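Side-chain contacts in putative c-1-tetrahydrofolate synthase, cytoplasmic (Leishmania major, PDB 4A26), which probably catalyses both the NADP-dependent oxidation of 5,10-methylenetetrahydrofolate and the hydrolysis of the resulting methenyl form in one-carbon metabolism: residues 168-173 against 183-188; 147-152 against 178-183; 153-158 against 234-239. All coordinates share one frame; numbering follows the deposited sequence.

Contact 1 (168-173 against 183-188); sequences AVVLGR and ALLMKE
Leu-185 meets Ala-168 and Val-170 through a single methyl, and its side chain illustrates how a helix can rest on a strand by one extended leucine. CB leaves the helix in the direction of the strand but stops short of any contact with it. CG follows, anti to the carbonyl carbon of its own residue and beside the backbone N (chi1 -72°), and Leu-185 CG too remains 5.0 Å from the nearest strand atom, Ala-168 CB. Only at the fork is the strand reached. CD1 continues the extended chain (chi2 179°) and lies 4.0 Å from Ala-168 CB and 4.2 Å from Val-170 CG2. The directions from CD1 to these two methyls are close to a right angle apart, so the leucine tip spans two strand residues that face the helix, while Val-169 between them points away. The arrangement belongs to the first half of a beta-alpha-beta crossover, in which strand 167-171 leads into helix 178-187 and then into the parallel strand 191-195, within the Rossmann-type NAD(P)-binding domain. The second branch of the fork, CD2, turns from the strand to Ile-153 and Leu-156 of helix 147-159, and the leucine is thereby wedged between sheet and neighbouring helix. Val-170 is shared in a similar way: CG2 serves Leu-185 as well as the backbone of Ala-182, while CG1 packs on Val-181. Beyond the strand end, Arg-173 donates a hydrogen bond from NH2 to Asn-189 OD1 of the second subunit of the homodimer.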
ATOM      1  N   ALA A 168      13.702   2.452  10.637  1.00 26.13           N
ATOM      2  CA  ALA A 168      12.818   1.408  11.144  1.00 25.29           C
ATOM      3  C   ALA A 168      12.960   0.136  10.326  1.00 24.99           C
ATOM      4  O   ALA A 168      13.158   0.183   9.109  1.00 25.58           O
ATOM      5  CB  ALA A 168      11.367   1.885  11.116  1.00 25.24           C
ATOM      6  N   VAL A 169      12.850  -1.001  11.001  1.00 24.39           N
ATOM      7  CA  VAL A 169      12.833  -2.292  10.331  1.00 24.28           C
ATOM      8  C   VAL A 169      11.591  -3.059  10.760  1.00 23.84           C
ATOM      9  O   VAL A 169      11.356  -3.246  11.945  1.00 23.63           O
ATOM     10  CB  VAL A 169      14.094  -3.106  10.651  1.00 24.72           C
ATOM     11  CG1 VAL A 169      13.995  -4.503  10.061  1.00 24.88           C
ATOM     12  CG2 VAL A 169      15.330  -2.383  10.125  1.00 24.86           C
ATOM     13  N   VAL A 170      10.788  -3.468   9.783  1.00 23.88           N
ATOM     14  CA  VAL A 170       9.641  -4.326  10.024  1.00 23.73           C
ATOM     15  C   VAL A 170      10.024  -5.733   9.606  1.00 24.64           C
ATOM     16  O   VAL A 170      10.224  -5.998   8.420  1.00 25.51           O
ATOM     17  CB  VAL A 170       8.405  -3.873   9.219  1.00 23.72           C
ATOM     18  CG1 VAL A 170       7.217  -4.795   9.499  1.00 23.93           C
ATOM     19  CG2 VAL A 170       8.054  -2.422   9.539  1.00 22.47           C
ATOM     20  N   LEU A 171      10.161  -6.625  10.584  1.00 24.89           N
ATOM     21  CA  LEU A 171      10.414  -8.033  10.310  1.00 25.99           C
ATOM     22  C   LEU A 171       9.094  -8.698   9.941  1.00 26.75           C
ATOM     23  O   LEU A 171       8.262  -8.957  10.802  1.00 26.52           O
ATOM     24  CB  LEU A 171      11.036  -8.730  11.523  1.00 26.27           C
ATOM     25  CG  LEU A 171      12.353  -8.149  12.046  1.00 25.68           C
ATOM     26  CD1 LEU A 171      12.820  -8.939  13.245  1.00 26.34           C
ATOM     27  CD2 LEU A 171      13.425  -8.138  10.978  1.00 25.29           C
ATOM     28  N   GLY A 172       8.910  -8.954   8.647  1.00 27.89           N
ATOM     29  CA  GLY A 172       7.711  -9.625   8.144  1.00 28.98           C
ATOM     30  C   GLY A 172       6.878  -8.715   7.263  1.00 28.59           C
ATOM     31  O   GLY A 172       6.759  -7.521   7.536  1.00 27.45           O
ATOM     32  N   ARG A 173       6.292  -9.298   6.218  1.00 29.95           N
ATOM     33  CA  ARG A 173       5.540  -8.557   5.202  1.00 30.13           C
ATOM     34  C   ARG A 173       4.096  -9.055   5.074  1.00 30.95           C
ATOM     35  O   ARG A 173       3.460  -8.884   4.039  1.00 31.77           O
ATOM     36  CB  ARG A 173       6.258  -8.655   3.851  1.00 31.47           C
ATOM     37  CG  ARG A 173       6.532 -10.073   3.375  1.00 33.68           C
ATOM     38  CD  ARG A 173       7.117 -10.077   1.971  1.00 35.58           C
ATOM     39  NE  ARG A 173       7.619 -11.388   1.572  1.00 37.36           N
ATOM     40  CZ  ARG A 173       8.206 -11.647   0.407  1.00 40.01           C
ATOM     41  NH1 ARG A 173       8.362 -10.688  -0.503  1.00 40.34           N
ATOM     42  NH2 ARG A 173       8.639 -12.874   0.142  1.00 42.32           N
ATOM     43  N   ALA A 183       3.867   0.794   6.241  1.00 25.34           N
ATOM     44  CA  ALA A 183       3.387   2.010   5.582  1.00 26.45           C
ATOM     45  C   ALA A 183       2.974   3.074   6.591  1.00 26.31           C
ATOM     46  O   ALA A 183       3.101   4.262   6.320  1.00 27.22           O
ATOM     47  CB  ALA A 183       2.231   1.693   4.661  1.00 27.50           C
ATOM     48  N   LEU A 184       2.467   2.651   7.748  1.00 25.56           N
ATOM     49  CA  LEU A 184       2.077   3.592   8.796  1.00 25.40           C
ATOM     50  C   LEU A 184       3.312   4.301   9.355  1.00 25.34           C
ATOM     51  O   LEU A 184       3.277   5.505   9.602  1.00 26.34           O
ATOM     52  CB  LEU A 184       1.303   2.883   9.913  1.00 24.65           C
ATOM     53  CG  LEU A 184      -0.079   2.322   9.536  1.00 24.92           C
ATOM     54  CD1 LEU A 184      -0.611   1.385  10.624  1.00 23.74           C
ATOM     55  CD2 LEU A 184      -1.079   3.439   9.260  1.00 25.34           C
ATOM     56  N   LEU A 185       4.401   3.557   9.527  1.00 24.49           N
ATOM     57  CA  LEU A 185       5.672   4.133   9.961  1.00 24.48           C
ATOM     58  C   LEU A 185       6.276   5.098   8.933  1.00 25.56           C
ATOM     59  O   LEU A 185       6.852   6.119   9.310  1.00 26.22           O
ATOM     60  CB  LEU A 185       6.684   3.027  10.291  1.00 23.76           C
ATOM     61  CG  LEU A 185       6.430   2.218  11.566  1.00 23.14           C
ATOM     62  CD1 LEU A 185       7.507   1.164  11.738  1.00 22.48           C
ATOM     63  CD2 LEU A 185       6.367   3.122  12.794  1.00 23.58           C
ATOM     64  N   MET A 186       6.158   4.774   7.645  1.00 26.13           N
ATOM     65  CA  MET A 186       6.624   5.673   6.580  1.00 27.48           C
ATOM     66  C   MET A 186       5.754   6.915   6.522  1.00 28.88           C
ATOM     67  O   MET A 186       6.249   8.017   6.303  1.00 30.01           O
ATOM     68  CB  MET A 186       6.619   4.986   5.211  1.00 28.04           C
ATOM     69  CG  MET A 186       6.963   5.929   4.050  1.00 29.69           C
ATOM     70  SD  MET A 186       7.421   5.090   2.526  1.00 29.65           S
ATOM     71  CE  MET A 186       5.916   4.181   2.171  1.00 29.92           C
ATOM     72  N   LYS A 187       4.455   6.722   6.714  1.00 29.12           N
ATOM     73  CA  LYS A 187       3.501   7.822   6.800  1.00 30.76           C
ATOM     74  C   LYS A 187       3.854   8.738   7.980  1.00 30.88           C
ATOM     75  O   LYS A 187       3.604   9.948   7.937  1.00 32.43           O
ATOM     76  CB  LYS A 187       2.093   7.249   6.956  1.00 30.66           C
ATOM     77  CG  LYS A 187       0.964   8.258   7.032  1.00 33.05           C
ATOM     78  CD  LYS A 187      -0.333   7.558   7.449  1.00 33.55           C
ATOM     79  CE  LYS A 187      -1.545   8.425   7.177  1.00 35.93           C
ATOM     80  NZ  LYS A 187      -1.402   9.807   7.739  1.00 37.51           N
ATOM     81  N   GLU A 188       4.448   8.152   9.019  1.00 29.30           N
ATOM     82  CA  GLU A 188       4.926   8.910  10.174  1.00 29.52           C
ATOM     83  C   GLU A 188       6.364   9.431   9.952  1.00 29.84           C
ATOM     84  O   GLU A 188       6.974   9.999  10.864  1.00 30.29           O
ATOM     85  CB  GLU A 188       4.841   8.047  11.442  1.00 28.13           C
ATOM     86  CG  GLU A 188       4.043   8.697  12.564  1.00 29.51           C
ATOM     87  CD  GLU A 188       2.541   8.710  12.310  1.00 29.77           C
ATOM     88  OE1 GLU A 188       2.031   7.816  11.611  1.00 30.27           O
ATOM     89  OE2 GLU A 188       1.862   9.615  12.827  1.00 30.66           O
TER

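Contact 2 (147-152 against 178-183); sequences CTAKGV and GAPVAA
Ala-149 presses its methyl against Pro-180 and Val-181 and marks the tightly packed part of this helix-helix contact. Its CB lies 3.8 Å from Pro-180 CB and 4.1 Å from Pro-180 CG, touching one side of the pyrrolidine ring, and is also 4.0 Å from the backbone N of Val-181. With so small a residue at this point the backbones come close: the CA atoms of Ala-149 and Val-181 are only 4.8 Å apart, and the short helical axes pass at 8.6 Å with a crossing angle of -37°. One turn further on, Val-152 takes over. Its CG1 meets Val-181 CG2 at 3.9 Å, the two side chains crossing at about a right angle. Val-181 has CG1 set between its backbone N and carbonyl carbon (chi1 72°), which places CG2 anti to the N and in front of Val-152. Lys-150, by contrast, points away from helix 178-187; it is partly exposed and makes a long, weak ion pair with Glu-291. Thr-148 stands beside the contact, its OG1 hydrogen-bonded to Thr-281 OG1. Helix 178-187 is the crossover helix after strand 167-171, packed here against the helix that precedes that strand. Because the side chains that meet are entirely apolar, the fit of the two helices rests on shape and on the burial of alkyl groups, with the small side chain of Ala-149 allowing the close approach.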
ATOM      1  N   CYS A 147      -6.286  -2.930  12.633  1.00 28.58           N
ATOM      2  CA  CYS A 147      -6.238  -2.756  14.082  1.00 28.30           C
ATOM      3  C   CYS A 147      -4.859  -2.978  14.681  1.00 27.66           C
ATOM      4  O   CYS A 147      -4.260  -2.038  15.208  1.00 27.37           O
ATOM      5  CB  CYS A 147      -7.249  -3.679  14.750  1.00 29.07           C
ATOM      6  SG  CYS A 147      -8.938  -3.319  14.264  1.00 30.37           S
ATOM      7  N   THR A 148      -4.353  -4.208  14.600  1.00 27.80           N
ATOM      8  CA  THR A 148      -3.052  -4.532  15.186  1.00 27.40           C
ATOM      9  C   THR A 148      -1.981  -3.564  14.690  1.00 26.72           C
ATOM     10  O   THR A 148      -1.178  -3.063  15.476  1.00 26.48           O
ATOM     11  CB  THR A 148      -2.628  -5.982  14.889  1.00 27.85           C
ATOM     12  OG1 THR A 148      -3.591  -6.880  15.446  1.00 28.70           O
ATOM     13  CG2 THR A 148      -1.265  -6.284  15.494  1.00 27.52           C
ATOM     14  N   ALA A 149      -2.003  -3.283  13.391  1.00 26.84           N
ATOM     15  CA  ALA A 149      -1.058  -2.347  12.784  1.00 26.38           C
ATOM     16  C   ALA A 149      -1.140  -0.979  13.453  1.00 26.23           C
ATOM     17  O   ALA A 149      -0.126  -0.443  13.899  1.00 26.05           O
ATOM     18  CB  ALA A 149      -1.323  -2.227  11.289  1.00 26.65           C
ATOM     19  N   LYS A 150      -2.351  -0.432  13.538  1.00 26.63           N
ATOM     20  CA  LYS A 150      -2.558   0.900  14.113  1.00 26.92           C
ATOM     21  C   LYS A 150      -2.146   0.942  15.590  1.00 26.67           C
ATOM     22  O   LYS A 150      -1.548   1.918  16.044  1.00 26.82           O
ATOM     23  CB  LYS A 150      -4.019   1.337  13.956  1.00 27.65           C
ATOM     24  CG  LYS A 150      -4.265   2.821  14.236  1.00 29.25           C
ATOM     25  CD  LYS A 150      -5.720   3.103  14.595  1.00 31.24           C
ATOM     26  CE  LYS A 150      -6.065   4.583  14.497  1.00 33.34           C
ATOM     27  NZ  LYS A 150      -7.531   4.814  14.697  1.00 35.41           N
ATOM     28  N   GLY A 151      -2.462  -0.123  16.322  1.00 26.50           N
ATOM     29  CA  GLY A 151      -2.136  -0.226  17.747  1.00 26.48           C
ATOM     30  C   GLY A 151      -0.651  -0.327  18.042  1.00 25.82           C
ATOM     31  O   GLY A 151      -0.217  -0.021  19.151  1.00 26.37           O
ATOM     32  N   VAL A 152       0.130  -0.770  17.062  1.00 24.85           N
ATOM     33  CA  VAL A 152       1.586  -0.747  17.184  1.00 24.44           C
ATOM     34  C   VAL A 152       2.104   0.692  17.130  1.00 24.08           C
ATOM     35  O   VAL A 152       2.954   1.078  17.926  1.00 24.46           O
ATOM     36  CB  VAL A 152       2.265  -1.581  16.076  1.00 24.17           C
ATOM     37  CG1 VAL A 152       3.766  -1.318  16.047  1.00 24.33           C
ATOM     38  CG2 VAL A 152       1.972  -3.068  16.281  1.00 24.32           C
ATOM     39  N   GLY A 178       2.616  -6.899   9.100  1.00 26.82           N
ATOM     40  CA  GLY A 178       3.852  -6.404   8.487  1.00 26.44           C
ATOM     41  C   GLY A 178       3.683  -5.303   7.454  1.00 26.40           C
ATOM     42  O   GLY A 178       4.247  -4.215   7.599  1.00 25.66           O
ATOM     43  N   ALA A 179       2.914  -5.583   6.406  1.00 27.28           N
ATOM     44  CA  ALA A 179       2.747  -4.632   5.302  1.00 27.63           C
ATOM     45  C   ALA A 179       2.085  -3.322   5.738  1.00 26.64           C
ATOM     46  O   ALA A 179       2.612  -2.247   5.456  1.00 26.58           O
ATOM     47  CB  ALA A 179       1.971  -5.267   4.153  1.00 29.23           C
ATOM     48  N   PRO A 180       0.925  -3.403   6.414  1.00 26.10           N
ATOM     49  CA  PRO A 180       0.293  -2.163   6.842  1.00 25.60           C
ATOM     50  C   PRO A 180       1.148  -1.324   7.794  1.00 24.64           C
ATOM     51  O   PRO A 180       1.258  -0.113   7.593  1.00 25.05           O
ATOM     52  CB  PRO A 180      -0.996  -2.624   7.534  1.00 25.63           C
ATOM     53  CG  PRO A 180      -0.918  -4.099   7.640  1.00 25.72           C
ATOM     54  CD  PRO A 180       0.074  -4.580   6.658  1.00 26.51           C
ATOM     55  N   VAL A 181       1.753  -1.951   8.806  1.00 23.78           N
ATOM     56  CA  VAL A 181       2.545  -1.209   9.792  1.00 23.10           C
ATOM     57  C   VAL A 181       3.779  -0.555   9.172  1.00 23.20           C
ATOM     58  O   VAL A 181       4.206   0.503   9.626  1.00 23.22           O
ATOM     59  CB  VAL A 181       2.992  -2.078  11.001  1.00 22.64           C
ATOM     60  CG1 VAL A 181       4.073  -3.064  10.606  1.00 22.90           C
ATOM     61  CG2 VAL A 181       3.499  -1.188  12.121  1.00 22.07           C
ATOM     62  N   ALA A 182       4.344  -1.180   8.142  1.00 23.60           N
ATOM     63  CA  ALA A 182       5.476  -0.597   7.429  1.00 23.91           C
ATOM     64  C   ALA A 182       5.085   0.724   6.772  1.00 24.70           C
ATOM     65  O   ALA A 182       5.873   1.667   6.762  1.00 25.11           O
ATOM     66  CB  ALA A 182       6.015  -1.563   6.393  1.00 24.51           C
ATOM     67  N   ALA A 183       3.867   0.794   6.241  1.00 25.34           N
ATOM     68  CA  ALA A 183       3.387   2.010   5.582  1.00 26.45           C
ATOM     69  C   ALA A 183       2.974   3.074   6.591  1.00 26.31           C
ATOM     70  O   ALA A 183       3.101   4.262   6.320  1.00 27.22           O
ATOM     71  CB  ALA A 183       2.231   1.693   4.661  1.00 27.50           C
TER

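Contact 3 (153-158 against 234-239); sequences IVLLKR and AVVDVG
Val-236 presents its two methyls to two successive leucines, Leu-155 and Leu-156, and its orientation organises the contact. CG1 stands anti to its backbone N (chi1 -171°) and meets Leu-155 CD2 at 4.2 Å. Val-236 CG2, on the other arm of the fork, lies 4.2 Å from Leu-156 CD2. Leu-156 and Val-236 cross obliquely, so that they touch at one methyl each instead of lying along one another. The CA–CB bond of Leu-156 does not aim at the strand; it is the branched end that swings in, and the same CD2 lies 4.3 Å from Ala-234 CB, bridging the two strand residues on this face. Leu-155, by contrast, leaves the helix directly toward the strand. Strand 234-237 is an inner strand of the parallel sheet of the Rossmann fold, between strands 213-216 and 269-271, and helix 147-159 covers one face of that sheet. The helix runs in roughly the reverse sense to the strand, at 146°, with the short axes 10.0 Å apart, a spacing bridged by the two leucines, Val-236 and Ala-234. Val-235 faces away, to the opposite side of the sheet. The leucines also divide the neighbours of the helix: Leu-155 reaches Ile-14 of helix 11-32 and Met-280 of helix 279-297, whereas Leu-156 packs on Ile-161. At the end of the strand, Asp-237 accepts hydrogen bonds from the backbone N atoms of Asp-257 and Val-258 through its two carboxylate oxygens.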
ATOM      1  N   ILE A 153       1.589   1.481  16.190  1.00 23.55           N
ATOM      2  CA  ILE A 153       1.980   2.890  16.080  1.00 23.46           C
ATOM      3  C   ILE A 153       1.551   3.680  17.322  1.00 24.08           C
ATOM      4  O   ILE A 153       2.312   4.517  17.814  1.00 24.71           O
ATOM      5  CB  ILE A 153       1.422   3.550  14.788  1.00 23.52           C
ATOM      6  CG1 ILE A 153       2.334   3.255  13.598  1.00 23.08           C
ATOM      7  CG2 ILE A 153       1.349   5.048  14.926  1.00 23.99           C
ATOM      8  CD1 ILE A 153       2.510   1.807  13.288  1.00 22.54           C
ATOM      9  N   VAL A 154       0.353   3.401  17.832  1.00 23.99           N
ATOM     10  CA  VAL A 154      -0.161   4.086  19.026  1.00 24.89           C
ATOM     11  C   VAL A 154       0.656   3.737  20.277  1.00 25.25           C
ATOM     12  O   VAL A 154       0.901   4.594  21.122  1.00 26.45           O
ATOM     13  CB  VAL A 154      -1.661   3.787  19.259  1.00 25.22           C
ATOM     14  CG1 VAL A 154      -2.115   4.321  20.611  1.00 26.27           C
ATOM     15  CG2 VAL A 154      -2.502   4.392  18.138  1.00 24.51           C
ATOM     16  N   LEU A 155       1.081   2.484  20.384  1.00 24.62           N
ATOM     17  CA  LEU A 155       2.056   2.080  21.401  1.00 25.13           C
ATOM     18  C   LEU A 155       3.266   3.011  21.432  1.00 25.50           C
ATOM     19  O   LEU A 155       3.707   3.420  22.503  1.00 26.59           O
ATOM     20  CB  LEU A 155       2.527   0.638  21.156  1.00 24.45           C
ATOM     21  CG  LEU A 155       1.954  -0.470  22.045  1.00 25.38           C
ATOM     22  CD1 LEU A 155       0.539  -0.167  22.511  1.00 26.01           C
ATOM     23  CD2 LEU A 155       2.002  -1.799  21.292  1.00 24.26           C
ATOM     24  N   LEU A 156       3.793   3.340  20.255  1.00 24.86           N
ATOM     25  CA  LEU A 156       4.958   4.221  20.142  1.00 25.39           C
ATOM     26  C   LEU A 156       4.615   5.654  20.535  1.00 26.77           C
ATOM     27  O   LEU A 156       5.225   6.211  21.442  1.00 28.12           O
ATOM     28  CB  LEU A 156       5.519   4.191  18.716  1.00 24.44           C
ATOM     29  CG  LEU A 156       6.058   2.843  18.223  1.00 23.40           C
ATOM     30  CD1 LEU A 156       6.270   2.881  16.724  1.00 22.86           C
ATOM     31  CD2 LEU A 156       7.350   2.479  18.934  1.00 23.39           C
ATOM     32  N   LYS A 157       3.633   6.240  19.852  1.00 26.90           N
ATOM     33  CA  LYS A 157       3.179   7.607  20.131  1.00 28.58           C
ATOM     34  C   LYS A 157       2.946   7.841  21.616  1.00 29.93           C
ATOM     35  O   LYS A 157       3.355   8.868  22.166  1.00 31.44           O
ATOM     36  CB  LYS A 157       1.873   7.902  19.391  1.00 28.71           C
ATOM     37  CG  LYS A 157       2.020   8.154  17.895  1.00 29.07           C
ATOM     38  CD  LYS A 157       0.715   8.690  17.312  1.00 30.79           C
ATOM     39  CE  LYS A 157       0.907   9.309  15.939  1.00 31.75           C
ATOM     40  NZ  LYS A 157       1.068   8.271  14.895  1.00 30.78           N
ATOM     41  N   ARG A 158       2.277   6.881  22.250  1.00 29.37           N
ATOM     42  CA  ARG A 158       1.892   6.994  23.652  1.00 30.80           C
ATOM     43  C   ARG A 158       3.035   6.755  24.633  1.00 31.45           C
ATOM     44  O   ARG A 158       2.911   7.089  25.806  1.00 33.37           O
ATOM     45  CB  ARG A 158       0.720   6.059  23.957  1.00 30.33           C
ATOM     46  CG  ARG A 158      -0.611   6.636  23.511  1.00 30.89           C
ATOM     47  CD  ARG A 158      -1.763   5.729  23.863  1.00 31.08           C
ATOM     48  NE  ARG A 158      -2.991   6.485  24.089  1.00 32.27           N
ATOM     49  CZ  ARG A 158      -3.375   6.978  25.266  1.00 34.37           C
ATOM     50  NH1 ARG A 158      -2.631   6.816  26.360  1.00 35.49           N
ATOM     51  NH2 ARG A 158      -4.516   7.646  25.348  1.00 35.46           N
ATOM     52  N   ALA A 234      13.710   1.014  20.092  1.00 28.15           N
ATOM     53  CA  ALA A 234      12.381   0.654  20.565  1.00 27.84           C
ATOM     54  C   ALA A 234      11.972  -0.605  19.825  1.00 26.97           C
ATOM     55  O   ALA A 234      11.984  -0.631  18.592  1.00 25.94           O
ATOM     56  CB  ALA A 234      11.394   1.771  20.295  1.00 27.46           C
ATOM     57  N   VAL A 235      11.620  -1.648  20.574  1.00 27.58           N
ATOM     58  CA  VAL A 235      11.262  -2.931  19.983  1.00 27.18           C
ATOM     59  C   VAL A 235       9.822  -3.313  20.314  1.00 27.29           C
ATOM     60  O   VAL A 235       9.461  -3.423  21.484  1.00 27.80           O
ATOM     61  CB  VAL A 235      12.203  -4.048  20.473  1.00 28.17           C
ATOM     62  CG1 VAL A 235      11.853  -5.377  19.795  1.00 27.94           C
ATOM     63  CG2 VAL A 235      13.650  -3.676  20.207  1.00 27.85           C
ATOM     64  N   VAL A 236       9.006  -3.520  19.278  1.00 26.71           N
ATOM     65  CA  VAL A 236       7.635  -4.008  19.464  1.00 26.94           C
ATOM     66  C   VAL A 236       7.498  -5.442  18.955  1.00 27.33           C
ATOM     67  O   VAL A 236       7.624  -5.703  17.760  1.00 26.94           O
ATOM     68  CB  VAL A 236       6.592  -3.114  18.769  1.00 26.09           C
ATOM     69  CG1 VAL A 236       5.188  -3.546  19.176  1.00 26.49           C
ATOM     70  CG2 VAL A 236       6.815  -1.658  19.128  1.00 25.74           C
ATOM     71  N   ASP A 237       7.235  -6.362  19.880  1.00 28.60           N
ATOM     72  CA  ASP A 237       7.115  -7.778  19.565  1.00 29.54           C
ATOM     73  C   ASP A 237       5.653  -8.112  19.289  1.00 29.75           C
ATOM     74  O   ASP A 237       4.846  -8.187  20.205  1.00 30.26           O
ATOM     75  CB  ASP A 237       7.647  -8.610  20.740  1.00 31.22           C
ATOM     76  CG  ASP A 237       7.916 -10.060  20.373  1.00 32.38           C
ATOM     77  OD1 ASP A 237       7.346 -10.572  19.386  1.00 32.75           O
ATOM     78  OD2 ASP A 237       8.715 -10.696  21.084  1.00 33.78           O
ATOM     79  N   VAL A 238       5.322  -8.305  18.018  1.00 29.82           N
ATOM     80  CA  VAL A 238       3.955  -8.632  17.605  1.00 30.37           C
ATOM     81  C   VAL A 238       3.770 -10.138  17.361  1.00 32.08           C
ATOM     82  O   VAL A 238       2.642 -10.639  17.326  1.00 32.77           O
ATOM     83  CB  VAL A 238       3.545  -7.844  16.335  1.00 29.32           C
ATOM     84  CG1 VAL A 238       2.034  -7.865  16.166  1.00 29.77           C
ATOM     85  CG2 VAL A 238       4.028  -6.407  16.415  1.00 28.03           C
ATOM     86  N   GLY A 239       4.874 -10.859  17.197  1.00 33.16           N
ATOM     87  CA  GLY A 239       4.821 -12.307  17.043  1.00 35.18           C
ATOM     88  C   GLY A 239       4.322 -13.008  18.292  1.00 36.90           C
ATOM     89  O   GLY A 239       4.605 -12.580  19.404  1.00 36.90           O
TER

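How the contacts relate
All three contacts lie in the NAD(P)-binding domain and form one continuous apolar layer. Contacts 1 and 2 have centres about 7 Å apart and share helix 178-187; contacts 2 and 3 have centres about 10 Å apart and share helix 147-159; contacts 1 and 3, with centres about 11 Å apart, reach the same parallel sheet at different strands. Along the chain, 147-152 and 153-158 come first, then 168-173, 178-183, 183-188 and finally 234-239. Ile-153 ties them together by packing on Val-181 and Leu-184, and a salt bridge joins Lys-157 to Glu-188. Two helices, packed on each other, thus cover one face of the sheet in what is probably the cofactor-binding domain.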